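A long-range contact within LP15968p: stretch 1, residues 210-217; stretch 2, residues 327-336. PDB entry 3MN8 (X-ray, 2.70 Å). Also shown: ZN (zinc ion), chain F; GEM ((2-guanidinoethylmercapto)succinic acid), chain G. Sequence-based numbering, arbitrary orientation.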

# COMPACT_ATOMS: atom_id res chain seq x y z
N PHE A 210 7.46 3.82 5.00
CA PHE A 210 6.48 3.75 3.92
C PHE A 210 5.49 4.90 3.99
O PHE A 210 5.00 5.25 5.05
CB PHE A 210 5.77 2.41 3.92
CG PHE A 210 6.65 1.30 3.46
CD1 PHE A 210 7.16 0.38 4.36
CD2 PHE A 210 7.01 1.19 2.13
CE1 PHE A 210 7.98 -0.65 3.95
CE2 PHE A 210 7.83 0.17 1.71
CZ PHE A 210 8.31 -0.75 2.62
N VAL A 211 5.20 5.47 2.83
CA VAL A 211 4.39 6.67 2.75
C VAL A 211 2.95 6.33 2.40
O VAL A 211 2.01 6.87 2.98
CB VAL A 211 4.94 7.66 1.69
CG1 VAL A 211 3.93 8.77 1.42
CG2 VAL A 211 6.30 8.24 2.13
N LEU A 212 2.78 5.42 1.46
CA LEU A 212 1.47 5.03 0.95
C LEU A 212 1.49 3.53 0.66
O LEU A 212 2.55 2.96 0.42
CB LEU A 212 1.16 5.82 -0.33
CG LEU A 212 0.00 5.42 -1.26
CD1 LEU A 212 -1.29 5.31 -0.48
CD2 LEU A 212 -0.14 6.45 -2.39
N SER A 213 0.32 2.89 0.67
CA SER A 213 0.24 1.44 0.48
C SER A 213 -1.17 0.98 0.14
O SER A 213 -2.16 1.65 0.43
CB SER A 213 0.70 0.73 1.76
OG SER A 213 0.47 -0.66 1.66
N ALA A 214 -1.27 -0.19 -0.47
CA ALA A 214 -2.57 -0.77 -0.74
C ALA A 214 -2.46 -2.27 -0.65
O ALA A 214 -1.42 -2.82 -1.03
CB ALA A 214 -3.05 -0.36 -2.12
N ASN A 215 -3.49 -2.94 -0.13
CA ASN A 215 -3.55 -4.39 -0.24
C ASN A 215 -4.86 -4.91 -0.87
O ASN A 215 -5.95 -4.34 -0.66
CB ASN A 215 -3.11 -5.13 1.04
CG ASN A 215 -4.16 -5.15 2.11
OD1 ASN A 215 -4.70 -6.21 2.43
ND2 ASN A 215 -4.46 -3.99 2.70
N PHE A 216 -4.73 -5.95 -1.69
CA PHE A 216 -5.78 -6.33 -2.61
C PHE A 216 -6.48 -7.59 -2.17
O PHE A 216 -5.85 -8.56 -1.74
CB PHE A 216 -5.21 -6.47 -4.01
CG PHE A 216 -4.52 -5.23 -4.49
CD1 PHE A 216 -3.17 -5.03 -4.26
CD2 PHE A 216 -5.24 -4.24 -5.14
CE1 PHE A 216 -2.55 -3.87 -4.68
CE2 PHE A 216 -4.61 -3.07 -5.56
CZ PHE A 216 -3.27 -2.89 -5.33
N HIS A 217 -7.80 -7.55 -2.30
CA HIS A 217 -8.65 -8.64 -1.90
C HIS A 217 -9.65 -8.90 -3.01
O HIS A 217 -9.74 -8.13 -3.96
CB HIS A 217 -9.38 -8.27 -0.61
CG HIS A 217 -8.48 -8.13 0.58
ND1 HIS A 217 -8.39 -9.09 1.56
CD2 HIS A 217 -7.61 -7.15 0.93
CE1 HIS A 217 -7.52 -8.70 2.48
NE2 HIS A 217 -7.03 -7.53 2.12
N SER A 327 -5.85 2.90 -12.44
CA SER A 327 -6.07 3.06 -11.00
C SER A 327 -4.84 2.73 -10.15
O SER A 327 -4.64 3.28 -9.08
CB SER A 327 -7.26 2.20 -10.56
OG SER A 327 -8.35 2.33 -11.47
N LEU A 328 -4.01 1.80 -10.63
CA LEU A 328 -2.81 1.40 -9.91
C LEU A 328 -1.69 2.41 -10.11
O LEU A 328 -0.89 2.68 -9.21
CB LEU A 328 -2.36 -0.01 -10.35
CG LEU A 328 -3.19 -1.25 -9.98
CD1 LEU A 328 -2.98 -2.34 -11.02
CD2 LEU A 328 -2.84 -1.77 -8.59
N LEU A 329 -1.63 2.99 -11.29
CA LEU A 329 -0.65 4.03 -11.56
C LEU A 329 -1.03 5.32 -10.83
O LEU A 329 -0.22 5.91 -10.11
CB LEU A 329 -0.56 4.29 -13.06
CG LEU A 329 0.36 3.39 -13.90
CD1 LEU A 329 1.08 2.33 -13.04
CD2 LEU A 329 -0.42 2.76 -15.08
N GLN A 330 -2.26 5.77 -11.03
CA GLN A 330 -2.73 7.01 -10.44
C GLN A 330 -2.67 7.01 -8.91
O GLN A 330 -2.34 8.02 -8.30
CB GLN A 330 -4.14 7.34 -10.94
CG GLN A 330 -4.17 7.71 -12.39
CD GLN A 330 -3.22 8.85 -12.71
OE1 GLN A 330 -3.46 9.99 -12.32
NE2 GLN A 330 -2.14 8.55 -13.41
N LEU A 331 -2.99 5.87 -8.30
CA LEU A 331 -2.91 5.74 -6.85
C LEU A 331 -1.47 5.92 -6.43
O LEU A 331 -1.17 6.65 -5.49
CB LEU A 331 -3.42 4.38 -6.39
CG LEU A 331 -3.55 4.14 -4.88
CD1 LEU A 331 -4.16 2.78 -4.60
CD2 LEU A 331 -2.20 4.23 -4.19
N LEU A 332 -0.57 5.27 -7.14
CA LEU A 332 0.85 5.39 -6.81
C LEU A 332 1.25 6.84 -6.81
O LEU A 332 1.92 7.29 -5.89
CB LEU A 332 1.72 4.57 -7.76
CG LEU A 332 1.62 3.06 -7.52
CD1 LEU A 332 2.28 2.24 -8.61
CD2 LEU A 332 2.18 2.68 -6.16
N ARG A 333 0.80 7.59 -7.81
CA ARG A 333 1.17 9.01 -7.92
C ARG A 333 0.59 9.87 -6.80
O ARG A 333 0.98 11.02 -6.62
CB ARG A 333 0.80 9.58 -9.29
CG ARG A 333 1.30 8.70 -10.43
CD ARG A 333 1.48 9.44 -11.75
NE ARG A 333 2.72 10.20 -11.78
CZ ARG A 333 3.72 10.05 -12.65
NH1 ARG A 333 4.77 10.85 -12.52
NH2 ARG A 333 3.70 9.16 -13.63
N GLN A 334 -0.34 9.30 -6.04
CA GLN A 334 -0.89 9.97 -4.86
C GLN A 334 0.14 10.00 -3.71
O GLN A 334 0.00 10.78 -2.76
CB GLN A 334 -2.18 9.28 -4.41
CG GLN A 334 -3.40 9.58 -5.28
CD GLN A 334 -3.89 11.02 -5.10
OE1 GLN A 334 -4.37 11.40 -4.04
NE2 GLN A 334 -3.77 11.81 -6.15
N ALA A 335 1.17 9.17 -3.80
CA ALA A 335 2.24 9.25 -2.82
C ALA A 335 3.05 10.54 -3.02
O ALA A 335 4.09 10.74 -2.39
CB ALA A 335 3.15 8.04 -2.92
N HIS A 336 2.58 11.41 -3.90
CA HIS A 336 3.33 12.63 -4.16
C HIS A 336 2.61 13.88 -3.75
O HIS A 336 3.19 14.97 -3.80
CB HIS A 336 3.75 12.69 -5.61
CG HIS A 336 4.68 11.58 -5.98
ND1 HIS A 336 6.00 11.56 -5.59
CD2 HIS A 336 4.48 10.45 -6.69
CE1 HIS A 336 6.58 10.47 -6.07
NE2 HIS A 336 5.68 9.78 -6.74
ZN ZN F . -9.69 -10.78 1.43
C8 GEM G . -12.40 -8.04 4.39
S7 GEM G . -11.13 -6.80 4.32
C6 GEM G . -12.00 -5.49 3.51
C5 GEM G . -13.31 -5.11 4.20
N3 GEM G . -12.97 -4.47 5.46
C1 GEM G . -13.81 -4.14 6.44
N4 GEM G . -13.36 -3.56 7.55
N2 GEM G . -15.11 -4.40 6.32
C9 GEM G . -11.89 -9.14 5.28
O14 GEM G . -10.71 -9.07 5.70
O15 GEM G . -12.66 -10.09 5.57
C10 GEM G . -12.82 -8.56 3.01
C11 GEM G . -11.79 -9.38 2.23
O12 GEM G . -11.58 -9.06 1.04
O13 GEM G . -11.22 -10.35 2.79

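The contact is a small, mainly apolar packing of a β-strand against a helix and the residues that follow in the same stretch, more than 110 residues away in sequence, with no hydrogen bond between the two stretches. The strand and helix run roughly antiparallel, at 150°, and their axes approach to 9.4 Å, and side chains occupy the space between them. The side chains alternate: the CA-to-CB bonds of L212, A214 and F216 point toward the helical stretch, whereas that of S213 points away.

L212 contributes the largest share of the 309 Å² buried. L212 CD2 lies 3.5 Å from L331 CD2 and 3.7 Å from A335 CB, and also 3.3 Å from L331 O and 3.3 Å from A335 N. These polar atoms are engaged within their own stretch, L331 O accepting from Q334 N and A335 N donating to L332 O, so the methyl group leaves neither without a partner. Here the backbones come closest, with 5.7 Å between CA of L212 and CA of A335.

Farther along, the small A214 places CB 4.2 Å from L331 CD1, where the CA atoms of these two residues are 8.9 Å apart. F216 then reaches L328, with F216 CZ 3.5 Å from L328 CD2; the methyl approaches the ring obliquely.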